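Local coordinates for nitrite oxidoreductase subunit A (PDB 7B04), which belongs to the molybdopterin oxidoreductase family and holds two MD1 groups, a molybdenum atom and an iron/sulfur cluster within one large chain, at residues M324-P335 with K343-N352; F995-L1003 with F1051-I1059. All coordinates share one frame; numbering follows the deposited sequence.

Interaction 1. Residues M324-P335 with K343-N352; sequences MERGGKIVVITP and KADYWIPIRN. With MD1 (phosphoric acid 4-(2-amino-4-oxo-3,4,5,6,-tetrahydro-pteridin-6-yl)-2-hydroxy-3,4-dimercapto-but-3-en-yl ester guanylate ester), chain C.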
loop_
_atom_site.group_PDB
_atom_site.type_symbol
_atom_site.label_atom_id
_atom_site.label_comp_id
_atom_site.label_asym_id
_atom_site.label_seq_id
_atom_site.Cartn_x
_atom_site.Cartn_y
_atom_site.Cartn_z
ATOM N N MET B 324 0.348 5.394 -22.304
ATOM C CA MET B 324 -0.620 4.848 -23.246
ATOM C C MET B 324 -1.590 5.901 -23.762
ATOM O O MET B 324 -2.442 5.572 -24.592
ATOM C CB MET B 324 -1.407 3.706 -22.592
ATOM C CG MET B 324 -2.399 4.173 -21.544
ATOM S SD MET B 324 -3.399 2.830 -20.885
ATOM C CE MET B 324 -2.192 1.989 -19.865
ATOM N N GLU B 325 -1.482 7.147 -23.298
ATOM C CA GLU B 325 -2.386 8.215 -23.709
ATOM C C GLU B 325 -1.727 9.261 -24.594
ATOM O O GLU B 325 -2.409 10.186 -25.047
ATOM C CB GLU B 325 -2.973 8.903 -22.471
ATOM C CG GLU B 325 -3.761 7.987 -21.566
ATOM C CD GLU B 325 -4.237 8.690 -20.311
ATOM O OE1 GLU B 325 -3.883 9.874 -20.113
ATOM O OE2 GLU B 325 -4.968 8.060 -19.520
ATOM N N ARG B 326 -0.421 9.160 -24.834
ATOM C CA ARG B 326 0.307 10.147 -25.629
ATOM C C ARG B 326 1.140 9.470 -26.719
ATOM O O ARG B 326 2.275 9.861 -27.000
ATOM C CB ARG B 326 1.164 11.054 -24.741
ATOM C CG ARG B 326 0.582 11.269 -23.354
ATOM C CD ARG B 326 1.489 12.083 -22.449
ATOM N NE ARG B 326 0.809 12.431 -21.205
ATOM C CZ ARG B 326 0.383 13.651 -20.893
ATOM N NH1 ARG B 326 -0.230 13.857 -19.736
ATOM N NH2 ARG B 326 0.559 14.660 -21.734
ATOM N N GLY B 327 0.572 8.446 -27.349
ATOM C CA GLY B 327 1.248 7.754 -28.433
ATOM C C GLY B 327 2.415 6.902 -28.013
ATOM O O GLY B 327 3.299 6.646 -28.827
ATOM N N GLY B 328 2.423 6.430 -26.770
ATOM C CA GLY B 328 3.503 5.593 -26.290
ATOM C C GLY B 328 3.112 4.140 -26.116
ATOM O O GLY B 328 1.925 3.828 -25.984
ATOM N N LYS B 329 4.094 3.240 -26.122
ATOM C CA LYS B 329 3.865 1.814 -25.942
ATOM C C LYS B 329 4.539 1.346 -24.659
ATOM O O LYS B 329 5.662 1.757 -24.351
ATOM C CB LYS B 329 4.391 1.008 -27.133
ATOM C CG LYS B 329 3.500 1.014 -28.363
ATOM C CD LYS B 329 4.010 0.013 -29.393
ATOM C CE LYS B 329 3.069 -0.109 -30.580
ATOM N NZ LYS B 329 3.547 -1.131 -31.552
ATOM N N ILE B 330 3.844 0.494 -23.912
ATOM C CA ILE B 330 4.300 0.007 -22.615
ATOM C C ILE B 330 4.535 -1.494 -22.713
ATOM O O ILE B 330 3.715 -2.222 -23.284
ATOM C CB ILE B 330 3.286 0.338 -21.502
ATOM C CG1 ILE B 330 3.101 1.853 -21.391
ATOM C CG2 ILE B 330 3.735 -0.241 -20.168
ATOM C CD1 ILE B 330 1.928 2.266 -20.531
ATOM N N VAL B 331 5.656 -1.956 -22.158
ATOM C CA VAL B 331 6.021 -3.368 -22.172
ATOM C C VAL B 331 6.411 -3.791 -20.763
ATOM O O VAL B 331 7.161 -3.082 -20.082
ATOM C CB VAL B 331 7.182 -3.649 -23.146
ATOM C CG1 VAL B 331 7.510 -5.137 -23.175
ATOM C CG2 VAL B 331 6.852 -3.141 -24.535
ATOM N N VAL B 332 5.901 -4.943 -20.329
ATOM C CA VAL B 332 6.227 -5.522 -19.032
ATOM C C VAL B 332 6.705 -6.948 -19.262
ATOM O O VAL B 332 6.038 -7.727 -19.951
ATOM C CB VAL B 332 5.020 -5.502 -18.072
ATOM C CG1 VAL B 332 5.355 -6.228 -16.779
ATOM C CG2 VAL B 332 4.598 -4.070 -17.787
ATOM N N ILE B 333 7.853 -7.291 -18.688
ATOM C CA ILE B 333 8.477 -8.599 -18.889
ATOM C C ILE B 333 8.633 -9.226 -17.508
ATOM O O ILE B 333 9.662 -9.074 -16.849
ATOM C CB ILE B 333 9.825 -8.495 -19.606
ATOM C CG1 ILE B 333 9.672 -7.764 -20.940
ATOM C CG2 ILE B 333 10.432 -9.876 -19.813
ATOM C CD1 ILE B 333 10.987 -7.332 -21.548
ATOM N N THR B 334 7.624 -9.974 -17.073
ATOM C CA THR B 334 7.621 -10.555 -15.740
ATOM C C THR B 334 7.078 -11.973 -15.811
ATOM O O THR B 334 6.300 -12.299 -16.715
ATOM C CB THR B 334 6.778 -9.731 -14.749
ATOM O OG1 THR B 334 5.448 -9.568 -15.258
ATOM C CG2 THR B 334 7.405 -8.364 -14.501
ATOM N N PRO B 335 7.479 -12.841 -14.878
ATOM C CA PRO B 335 6.888 -14.187 -14.843
ATOM C C PRO B 335 5.409 -14.168 -14.519
ATOM O O PRO B 335 4.664 -15.021 -15.017
ATOM C CB PRO B 335 7.696 -14.896 -13.750
ATOM C CG PRO B 335 8.170 -13.788 -12.870
ATOM C CD PRO B 335 8.453 -12.641 -13.791
ATOM N N LYS B 343 -1.216 -2.357 -17.663
ATOM C CA LYS B 343 -0.947 -1.162 -18.441
ATOM C C LYS B 343 -0.101 -1.454 -19.667
ATOM O O LYS B 343 0.004 -0.593 -20.547
ATOM C CB LYS B 343 -0.261 -0.124 -17.554
ATOM C CG LYS B 343 -0.852 -0.018 -16.148
ATOM C CD LYS B 343 -2.334 0.334 -16.192
ATOM C CE LYS B 343 -2.834 0.816 -14.841
ATOM N NZ LYS B 343 -3.170 -0.297 -13.915
ATOM N N ALA B 344 0.487 -2.645 -19.747
ATOM C CA ALA B 344 1.374 -2.974 -20.850
ATOM C C ALA B 344 0.592 -3.179 -22.139
ATOM O O ALA B 344 -0.531 -3.693 -22.135
ATOM C CB ALA B 344 2.174 -4.233 -20.522
ATOM N N ASP B 345 1.205 -2.770 -23.252
ATOM C CA ASP B 345 0.653 -3.075 -24.566
ATOM C C ASP B 345 0.718 -4.569 -24.850
ATOM O O ASP B 345 -0.177 -5.117 -25.506
ATOM C CB ASP B 345 1.413 -2.291 -25.637
ATOM C CG ASP B 345 0.826 -0.912 -25.883
ATOM O OD1 ASP B 345 -0.116 -0.794 -26.692
ATOM O OD2 ASP B 345 1.301 0.054 -25.253
ATOM N N TYR B 346 1.769 -5.235 -24.374
ATOM C CA TYR B 346 1.907 -6.680 -24.505
ATOM C C TYR B 346 2.796 -7.180 -23.376
ATOM O O TYR B 346 3.847 -6.590 -23.108
ATOM C CB TYR B 346 2.475 -7.074 -25.878
ATOM C CG TYR B 346 3.682 -6.288 -26.350
ATOM C CD1 TYR B 346 3.543 -5.020 -26.902
ATOM C CD2 TYR B 346 4.959 -6.832 -26.280
ATOM C CE1 TYR B 346 4.641 -4.308 -27.346
ATOM C CE2 TYR B 346 6.063 -6.127 -26.723
ATOM C CZ TYR B 346 5.898 -4.868 -27.257
ATOM O OH TYR B 346 6.997 -4.166 -27.697
ATOM N N TRP B 347 2.368 -8.253 -22.715
ATOM C CA TRP B 347 3.079 -8.814 -21.573
ATOM C C TRP B 347 3.910 -10.013 -22.010
ATOM O O TRP B 347 3.392 -10.930 -22.655
ATOM C CB TRP B 347 2.098 -9.231 -20.476
ATOM C CG TRP B 347 2.722 -10.057 -19.388
ATOM C CD1 TRP B 347 3.769 -9.701 -18.589
ATOM C CD2 TRP B 347 2.337 -11.377 -18.981
ATOM N NE1 TRP B 347 4.060 -10.717 -17.709
ATOM C CE2 TRP B 347 3.196 -11.756 -17.930
ATOM C CE3 TRP B 347 1.351 -12.273 -19.402
ATOM C CZ2 TRP B 347 3.099 -12.992 -17.296
ATOM C CZ3 TRP B 347 1.255 -13.501 -18.770
ATOM C CH2 TRP B 347 2.124 -13.848 -17.728
ATOM N N ILE B 348 5.192 -9.999 -21.657
ATOM C CA ILE B 348 6.117 -11.069 -22.022
ATOM C C ILE B 348 6.375 -11.960 -20.811
ATOM O O ILE B 348 7.136 -11.571 -19.913
ATOM C CB ILE B 348 7.437 -10.503 -22.569
ATOM C CG1 ILE B 348 7.184 -9.660 -23.820
ATOM C CG2 ILE B 348 8.417 -11.628 -22.875
ATOM C CD1 ILE B 348 8.386 -8.854 -24.263
ATOM N N PRO B 349 5.762 -13.140 -20.730
ATOM C CA PRO B 349 6.134 -14.083 -19.671
ATOM C C PRO B 349 7.569 -14.550 -19.853
ATOM O O PRO B 349 8.080 -14.641 -20.972
ATOM C CB PRO B 349 5.141 -15.240 -19.853
ATOM C CG PRO B 349 4.011 -14.655 -20.643
ATOM C CD PRO B 349 4.643 -13.641 -21.544
ATOM N N ILE B 350 8.225 -14.848 -18.734
ATOM C CA ILE B 350 9.621 -15.266 -18.756
ATOM C C ILE B 350 9.882 -16.155 -17.551
ATOM O O ILE B 350 9.215 -16.045 -16.517
ATOM C CB ILE B 350 10.575 -14.047 -18.779
ATOM C CG1 ILE B 350 11.990 -14.471 -19.178
ATOM C CG2 ILE B 350 10.580 -13.337 -17.436
ATOM C CD1 ILE B 350 12.884 -13.321 -19.569
ATOM N N ARG B 351 10.856 -17.052 -17.692
ATOM C CA ARG B 351 11.323 -17.836 -16.561
ATOM C C ARG B 351 12.220 -16.968 -15.692
ATOM O O ARG B 351 12.985 -16.141 -16.196
ATOM C CB ARG B 351 12.077 -19.078 -17.048
ATOM C CG ARG B 351 12.539 -20.018 -15.945
ATOM C CD ARG B 351 12.995 -21.354 -16.519
ATOM N NE ARG B 351 14.181 -21.229 -17.362
ATOM C CZ ARG B 351 15.430 -21.331 -16.920
ATOM N NH1 ARG B 351 16.446 -21.206 -17.762
ATOM N NH2 ARG B 351 15.664 -21.554 -15.634
ATOM N N ASN B 352 12.127 -17.161 -14.381
ATOM C CA ASN B 352 12.850 -16.299 -13.459
ATOM C C ASN B 352 14.352 -16.557 -13.531
ATOM O O ASN B 352 14.801 -17.679 -13.785
ATOM C CB ASN B 352 12.329 -16.493 -12.037
ATOM C CG ASN B 352 10.816 -16.603 -11.982
ATOM O OD1 ASN B 352 10.227 -17.510 -12.571
ATOM N ND2 ASN B 352 10.179 -15.677 -11.274
HETATM P PB MD1 C . 10.615 -3.586 -7.015
HETATM O O3B MD1 C . 10.933 -5.124 -6.519
HETATM O O1B MD1 C . 9.349 -3.572 -7.837
HETATM O O2B MD1 C . 11.765 -3.084 -7.855
HETATM O O3A MD1 C . 10.431 -2.629 -5.682
HETATM C C10 MD1 C . 11.525 -2.342 -4.855
HETATM C C11 MD1 C . 11.362 -0.901 -4.289
HETATM O O11 MD1 C . 9.783 -0.700 -4.089
HETATM C C12 MD1 C . 12.158 -0.744 -3.221
HETATM S S12 MD1 C . 13.795 -1.530 -3.229
HETATM C C13 MD1 C . 11.865 0.100 -1.952
HETATM S S13 MD1 C . 13.170 0.118 -0.690
HETATM C C14 MD1 C . 10.651 0.811 -1.658
HETATM N N15 MD1 C . 9.554 -0.344 -1.476
HETATM C C16 MD1 C . 8.235 0.138 -1.517
HETATM C C15 MD1 C . 7.169 -0.382 -0.620
HETATM O O14 MD1 C . 7.415 -1.229 0.172
HETATM N N17 MD1 C . 5.793 0.174 -0.728
HETATM C C17 MD1 C . 5.477 1.279 -1.763
HETATM N N16 MD1 C . 4.133 1.816 -1.860
HETATM N N18 MD1 C . 6.558 1.807 -2.677
HETATM C C20 MD1 C . 7.896 1.281 -2.584
HETATM N N8 MD1 C . 8.939 1.736 -3.413
HETATM C C7 MD1 C . 10.294 1.948 -2.579
HETATM P PA MD1 C . 9.909 -6.402 -6.710
HETATM O O1A MD1 C . 10.340 -7.496 -5.765
HETATM O O2A MD1 C . 8.509 -5.950 -6.374
HETATM O "O5'" MD1 C . 9.938 -6.987 -8.251
HETATM C "C5'" MD1 C . 9.138 -6.385 -9.223
HETATM C "C4'" MD1 C . 8.581 -7.446 -10.235
HETATM O "O4'" MD1 C . 9.717 -8.315 -10.861
HETATM C "C1'" MD1 C . 9.130 -9.752 -10.797
HETATM N N9 MD1 C . 10.193 -10.790 -10.852
HETATM C C4 MD1 C . 10.881 -10.969 -11.975
HETATM N N3 MD1 C . 10.818 -10.292 -13.302
HETATM C C2 MD1 C . 11.719 -10.704 -14.376
HETATM N N2 MD1 C . 11.657 -10.043 -15.668
HETATM N N1 MD1 C . 12.670 -11.765 -14.153
HETATM C C6 MD1 C . 12.724 -12.410 -12.877
HETATM O O6 MD1 C . 13.503 -13.280 -12.686
HETATM C C5 MD1 C . 11.774 -11.973 -11.755
HETATM N N7 MD1 C . 11.619 -12.394 -10.503
HETATM C C8 MD1 C . 10.637 -11.667 -9.932
HETATM C "C2'" MD1 C . 8.550 -9.741 -9.666
HETATM O "O2'" MD1 C . 7.580 -10.825 -9.571
HETATM C "C3'" MD1 C . 7.792 -8.264 -9.644
HETATM O "O3'" MD1 C . 6.539 -8.338 -10.382
#

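Interaction 2. Residues F995-L1003 with F1051-I1059; sequences FYKVSRLML and FRYGSQQSI. With MD1 (phosphoric acid 4-(2-amino-4-oxo-3,4,5,6,-tetrahydro-pteridin-6-yl)-2-hydroxy-3,4-dimercapto-but-3-en-yl ester guanylate ester), chain D.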
loop_
_atom_site.group_PDB
_atom_site.type_symbol
_atom_site.label_atom_id
_atom_site.label_comp_id
_atom_site.label_asym_id
_atom_site.label_seq_id
_atom_site.Cartn_x
_atom_site.Cartn_y
_atom_site.Cartn_z
ATOM N N PHE B 995 12.868 -23.322 19.390
ATOM C CA PHE B 995 13.009 -22.228 18.437
ATOM C C PHE B 995 12.638 -22.630 17.015
ATOM O O PHE B 995 12.309 -21.752 16.209
ATOM C CB PHE B 995 14.439 -21.683 18.462
ATOM C CG PHE B 995 14.573 -20.310 17.865
ATOM C CD1 PHE B 995 14.147 -19.191 18.564
ATOM C CD2 PHE B 995 15.123 -20.136 16.606
ATOM C CE1 PHE B 995 14.267 -17.927 18.019
ATOM C CE2 PHE B 995 15.246 -18.874 16.055
ATOM C CZ PHE B 995 14.817 -17.768 16.763
ATOM N N TYR B 996 12.695 -23.923 16.682
ATOM C CA TYR B 996 12.277 -24.358 15.351
ATOM C C TYR B 996 10.802 -24.064 15.122
ATOM O O TYR B 996 10.398 -23.696 14.012
ATOM C CB TYR B 996 12.564 -25.847 15.159
ATOM C CG TYR B 996 12.078 -26.390 13.833
ATOM C CD1 TYR B 996 12.667 -25.994 12.639
ATOM C CD2 TYR B 996 11.030 -27.301 13.775
ATOM C CE1 TYR B 996 12.225 -26.487 11.424
ATOM C CE2 TYR B 996 10.583 -27.801 12.566
ATOM C CZ TYR B 996 11.184 -27.390 11.394
ATOM O OH TYR B 996 10.745 -27.886 10.188
ATOM N N LYS B 997 9.979 -24.248 16.159
ATOM C CA LYS B 997 8.569 -23.889 16.064
ATOM C C LYS B 997 8.413 -22.422 15.688
ATOM O O LYS B 997 7.536 -22.062 14.895
ATOM C CB LYS B 997 7.865 -24.188 17.391
ATOM C CG LYS B 997 6.379 -23.879 17.403
ATOM C CD LYS B 997 5.820 -23.919 18.819
ATOM C CE LYS B 997 5.705 -25.346 19.335
ATOM N NZ LYS B 997 5.055 -25.402 20.674
ATOM N N VAL B 998 9.255 -21.560 16.258
ATOM C CA VAL B 998 9.237 -20.147 15.909
ATOM C C VAL B 998 9.738 -19.930 14.482
ATOM O O VAL B 998 9.261 -19.039 13.769
ATOM C CB VAL B 998 10.071 -19.353 16.932
ATOM C CG1 VAL B 998 9.854 -17.862 16.773
ATOM C CG2 VAL B 998 9.765 -19.808 18.343
ATOM N N SER B 999 10.717 -20.729 14.046
ATOM C CA SER B 999 11.401 -20.450 12.781
ATOM C C SER B 999 10.643 -20.998 11.567
ATOM O O SER B 999 10.691 -20.397 10.486
ATOM C CB SER B 999 12.829 -20.980 12.829
ATOM O OG SER B 999 13.444 -20.639 14.069
ATOM N N ARG B 1000 9.991 -22.162 11.680
ATOM C CA ARG B 1000 9.344 -22.738 10.492
ATOM C C ARG B 1000 8.096 -21.937 10.112
ATOM O O ARG B 1000 7.227 -21.692 10.960
ATOM C CB ARG B 1000 8.972 -24.188 10.743
ATOM C CG ARG B 1000 8.909 -24.987 9.466
ATOM C CD ARG B 1000 8.136 -26.283 9.622
ATOM N NE ARG B 1000 7.873 -26.909 8.328
ATOM C CZ ARG B 1000 7.178 -28.032 8.162
ATOM N NH1 ARG B 1000 6.667 -28.676 9.209
ATOM N NH2 ARG B 1000 6.997 -28.518 6.941
ATOM N N LEU B 1001 8.000 -21.535 8.835
ATOM C CA LEU B 1001 6.936 -20.634 8.389
ATOM C C LEU B 1001 5.700 -21.436 7.978
ATOM O O LEU B 1001 5.789 -22.392 7.196
ATOM C CB LEU B 1001 7.406 -19.684 7.271
ATOM C CG LEU B 1001 6.341 -18.894 6.484
ATOM C CD1 LEU B 1001 5.592 -17.968 7.444
ATOM C CD2 LEU B 1001 6.950 -18.030 5.331
ATOM N N MET B 1002 4.547 -20.997 8.476
ATOM C CA MET B 1002 3.231 -21.571 8.212
ATOM C C MET B 1002 2.287 -20.407 7.967
ATOM O O MET B 1002 1.930 -19.686 8.907
ATOM C CB MET B 1002 2.723 -22.411 9.378
ATOM C CG MET B 1002 1.474 -23.186 9.022
ATOM S SD MET B 1002 0.931 -24.358 10.280
ATOM C CE MET B 1002 0.397 -23.206 11.533
ATOM N N LEU B 1003 1.980 -20.159 6.700
ATOM C CA LEU B 1003 1.048 -19.117 6.306
ATOM C C LEU B 1003 -0.043 -19.702 5.416
ATOM O O LEU B 1003 0.037 -20.845 4.952
ATOM C CB LEU B 1003 1.796 -17.971 5.625
ATOM C CG LEU B 1003 2.151 -18.109 4.148
ATOM C CD1 LEU B 1003 2.794 -16.810 3.704
ATOM C CD2 LEU B 1003 3.067 -19.296 3.871
ATOM N N PHE B 1051 2.477 -13.391 11.296
ATOM C CA PHE B 1051 2.387 -14.810 10.982
ATOM C C PHE B 1051 2.043 -15.567 12.256
ATOM O O PHE B 1051 2.301 -15.092 13.369
ATOM C CB PHE B 1051 3.709 -15.381 10.423
ATOM C CG PHE B 1051 4.349 -14.519 9.386
ATOM C CD1 PHE B 1051 5.124 -13.442 9.760
ATOM C CD2 PHE B 1051 4.208 -14.804 8.039
ATOM C CE1 PHE B 1051 5.728 -12.643 8.818
ATOM C CE2 PHE B 1051 4.820 -14.005 7.087
ATOM C CZ PHE B 1051 5.577 -12.924 7.481
ATOM N N ARG B 1052 1.483 -16.768 12.090
ATOM C CA ARG B 1052 1.334 -17.659 13.237
ATOM C C ARG B 1052 2.698 -18.163 13.691
ATOM O O ARG B 1052 3.084 -18.005 14.857
ATOM C CB ARG B 1052 0.403 -18.826 12.893
ATOM C CG ARG B 1052 -1.005 -18.405 12.514
ATOM C CD ARG B 1052 -1.850 -19.608 12.131
ATOM N NE ARG B 1052 -2.137 -20.468 13.275
ATOM C CZ ARG B 1052 -2.743 -21.648 13.190
ATOM N NH1 ARG B 1052 -3.128 -22.115 12.009
ATOM N NH2 ARG B 1052 -2.966 -22.362 14.285
ATOM N N TYR B 1053 3.450 -18.755 12.769
ATOM C CA TYR B 1053 4.824 -19.160 13.006
ATOM C C TYR B 1053 5.678 -18.745 11.815
ATOM O O TYR B 1053 5.191 -18.638 10.685
ATOM C CB TYR B 1053 4.966 -20.675 13.219
ATOM C CG TYR B 1053 3.945 -21.300 14.139
ATOM C CD1 TYR B 1053 2.740 -21.771 13.644
ATOM C CD2 TYR B 1053 4.195 -21.440 15.500
ATOM C CE1 TYR B 1053 1.803 -22.349 14.476
ATOM C CE2 TYR B 1053 3.261 -22.021 16.340
ATOM C CZ TYR B 1053 2.067 -22.473 15.819
ATOM O OH TYR B 1053 1.123 -23.053 16.634
ATOM N N GLY B 1054 6.956 -18.512 12.079
ATOM C CA GLY B 1054 7.908 -18.235 11.020
ATOM C C GLY B 1054 7.698 -16.874 10.382
ATOM O O GLY B 1054 6.860 -16.069 10.786
ATOM N N SER B 1055 8.497 -16.626 9.351
ATOM C CA SER B 1055 8.431 -15.381 8.602
ATOM C C SER B 1055 8.767 -15.662 7.147
ATOM O O SER B 1055 9.228 -16.748 6.791
ATOM C CB SER B 1055 9.379 -14.326 9.182
ATOM O OG SER B 1055 9.411 -13.175 8.359
ATOM N N GLN B 1056 8.555 -14.647 6.309
ATOM C CA GLN B 1056 8.988 -14.721 4.920
ATOM C C GLN B 1056 10.503 -14.804 4.806
ATOM O O GLN B 1056 11.012 -15.093 3.717
ATOM C CB GLN B 1056 8.468 -13.510 4.141
ATOM C CG GLN B 1056 9.376 -12.295 4.209
ATOM C CD GLN B 1056 9.197 -11.501 5.487
ATOM O OE1 GLN B 1056 8.530 -11.944 6.422
ATOM N NE2 GLN B 1056 9.804 -10.323 5.539
ATOM N N GLN B 1057 11.228 -14.561 5.897
ATOM C CA GLN B 1057 12.675 -14.688 5.925
ATOM C C GLN B 1057 13.132 -16.052 6.434
ATOM O O GLN B 1057 14.315 -16.221 6.743
ATOM C CB GLN B 1057 13.279 -13.597 6.815
ATOM C CG GLN B 1057 13.127 -12.134 6.375
ATOM C CD GLN B 1057 13.721 -11.798 5.014
ATOM O OE1 GLN B 1057 13.605 -12.553 4.051
ATOM N NE2 GLN B 1057 14.381 -10.651 4.941
ATOM N N SER B 1058 12.225 -17.025 6.534
ATOM C CA SER B 1058 12.613 -18.391 6.864
ATOM C C SER B 1058 13.135 -19.170 5.665
ATOM O O SER B 1058 13.768 -20.215 5.853
ATOM C CB SER B 1058 11.429 -19.142 7.481
ATOM O OG SER B 1058 11.037 -18.560 8.711
ATOM N N ILE B 1059 12.891 -18.691 4.448
ATOM C CA ILE B 1059 13.286 -19.403 3.237
ATOM C C ILE B 1059 14.208 -18.536 2.390
ATOM O O ILE B 1059 14.180 -18.603 1.155
ATOM C CB ILE B 1059 12.043 -19.844 2.441
ATOM C CG1 ILE B 1059 11.044 -18.688 2.310
ATOM C CG2 ILE B 1059 11.376 -21.030 3.118
ATOM C CD1 ILE B 1059 11.191 -17.863 1.048
HETATM P PB MD1 D . 14.228 -1.082 6.293
HETATM O O3B MD1 D . 12.591 -0.929 6.255
HETATM O O1B MD1 D . 14.592 -1.918 7.495
HETATM O O2B MD1 D . 14.848 0.288 6.434
HETATM O O3A MD1 D . 14.835 -1.792 4.928
HETATM C C10 MD1 D . 14.121 -1.815 3.726
HETATM C C11 MD1 D . 14.368 -3.177 3.012
HETATM O O11 MD1 D . 13.156 -4.175 3.353
HETATM C C12 MD1 D . 14.543 -3.008 1.700
HETATM S S12 MD1 D . 14.315 -1.351 0.992
HETATM C C13 MD1 D . 14.948 -4.113 0.680
HETATM S S13 MD1 D . 15.088 -3.513 -1.030
HETATM C C14 MD1 D . 15.206 -5.530 0.895
HETATM N N15 MD1 D . 13.959 -6.284 0.231
HETATM C C16 MD1 D . 13.782 -7.635 0.595
HETATM C C15 MD1 D . 12.825 -8.468 -0.182
HETATM O O14 MD1 D . 12.239 -7.990 -1.094
HETATM N N17 MD1 D . 12.608 -9.892 0.185
HETATM C C17 MD1 D . 13.368 -10.509 1.378
HETATM N N16 MD1 D . 13.158 -11.900 1.731
HETATM N N18 MD1 D . 14.344 -9.677 2.172
HETATM C C20 MD1 D . 14.573 -8.297 1.834
HETATM N N8 MD1 D . 15.485 -7.565 2.610
HETATM C C7 MD1 D . 15.632 -6.013 2.255
HETATM P PA MD1 D . 11.731 -0.103 7.396
HETATM O O1A MD1 D . 10.449 0.428 6.806
HETATM O O2A MD1 D . 11.416 -1.063 8.505
HETATM O "O5'" MD1 D . 12.570 1.127 8.096
HETATM C "C5'" MD1 D . 11.822 2.002 8.896
HETATM C "C4'" MD1 D . 11.955 1.621 10.411
HETATM O "O4'" MD1 D . 12.330 2.887 11.233
HETATM C "C1'" MD1 D . 11.008 3.332 11.928
HETATM N N9 MD1 D . 10.763 4.788 11.733
HETATM C C4 MD1 D . 11.582 5.654 12.306
HETATM N N3 MD1 D . 12.782 5.451 13.157
HETATM C C2 MD1 D . 13.510 6.609 13.659
HETATM N N2 MD1 D . 14.677 6.404 14.487
HETATM N N1 MD1 D . 13.083 7.947 13.340
HETATM C C6 MD1 D . 11.928 8.133 12.520
HETATM O O6 MD1 D . 11.572 9.231 12.254
HETATM C C5 MD1 D . 11.163 6.911 11.993
HETATM N N7 MD1 D . 10.083 6.794 11.229
HETATM C C8 MD1 D . 9.823 5.479 11.061
HETATM C "C2'" MD1 D . 10.083 2.634 11.399
HETATM O "O2'" MD1 D . 9.058 2.323 12.390
HETATM C "C3'" MD1 D . 10.827 1.247 10.882
HETATM O "O3'" MD1 D . 11.013 0.353 12.019
#

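Interaction 1. Residues M324-P335 with K343-N352
Asp-345 grips Ile-330 twice: its OD2 takes the amide N of Ile-330 at 2.9 Å through the anti lone pair, while its own amide N donates to Ile-330 O at 2.6 Å. Further on, the two chains run parallel, and Ile-348 N meets Val-332 O at 3.0 Å in an almost straight bond (174°). The side chains of Val-331 and Tyr-346 meet on one face of the sheet. In Tyr-346, chi1 of 47° tucks CG over the residue's own backbone, between N and C, and brings CZ within 3.4 Å of Val-331 CG2. Ile-333 and Ile-348 extend together, CG1 of the first against CD1 of the second. On the other face, Trp-347 CG lies opposite its backbone N (chi1 169°), which carries the indole along to Thr-334; NE1 makes a weak bond, 2.9 Å, to Thr-334 O at the ring edge. Thr-334 OG1 bonds Glu-336 O. Where the chains end, they hold the guanine of MD1: Ile-333 O accepts from N2 at 2.5 Å, and Pro-335 CD lies 3.4 Å from N3. Asn-352 crosses Pro-335 at about a right angle, ND2 lying 3.2 Å from its CG, beside the same base. Strand 329-332 is hydrogen-bonded on its other side to strand 301-304, in a parallel sheet of which 346-347 is the last strand within this chain; there an antiparallel strand of nitrite oxidoreductase subunit B continues it. Helix 505-517 packs on Tyr-346, Ile-333 and Ile-348, and helix 355-368 touches Ile-333 and Ile-350.

Interaction 2. Residues F995-L1003 with F1051-I1059
Where helix 994-999 gives way to strand 1001-1007, the backbone of the 1051-1059 loop comes alongside, Leu-1001 CA and Gly-1054 CA lying 3.7 Å apart. Gly-1054, at positive phi (71°), puts no side chain between the two chains. Its N makes a weak bond, 2.9 Å, to Val-998 O in the last turn of the helix, and Met-1002 N donates to Tyr-1053 O at 3.3 Å. Ser-1058 ties the loop to the helix end: OG gives its proton to Ser-999 O at 2.6 Å, nearly in line with the carbonyl bond, and accepts Ser-1055 N at 3.3 Å. The hydroxyl thus joins the turn 1055-1058, which also has the backbone bond Ser-1058 N to Ser-1055 O, to the helix end.

Strand 1001-1007 runs between strands 956-959 and 974-978 in a six-stranded sheet whose first and last strands also pair, consistent with the double-psi barrel found in the C-terminal domain of this family; the loop packs against the start of that strand. Leu-1001 touches the loop with both methyls, CD1 lying 3.5 Å from Phe-1051 CD2 and CD2 against Ser-1055 O. Met-1002 extends until its bend at chi3 (69°) turns CE into the plane of the Tyr-1053 ring at its edge, 3.4 Å from CE1. The same methyl lies over one face of the Arg-1052 guanidinium, which is paired with Glu-1109. Lys-997 CG flanks Tyr-1053 from the helix, and the tyrosine hydroxyl bonds Glu-1034. Next to Ser-1058, Gln-1057 bends at chi2 (-59°) and presents its amide to the pterin of MD1: NE2 donates to N18 at 2.9 Å, while OE1 faces N16, modelled so close that the length of that bond is doubtful.

In the fold
Interactions 1 and 2 meet different MD1 groups, at different ends: the guanine at the ends of two parallel chains in one case, the pterin at a glutamine amide in the other. Their centres are about 35 Å apart and their nearest atoms about 13 Å, so they do not touch. Each stays well short of the MD1 that the other binds: the side chain of Asn-352 lies about 13 Å from the MD1 of interaction 2, that of Gln-1056 about 11 Å from the MD1 of interaction 1. The Gln-1056 side chain is also about 12 Å from the molybdenum atom, which places interaction 2 beyond the first shell of the metal.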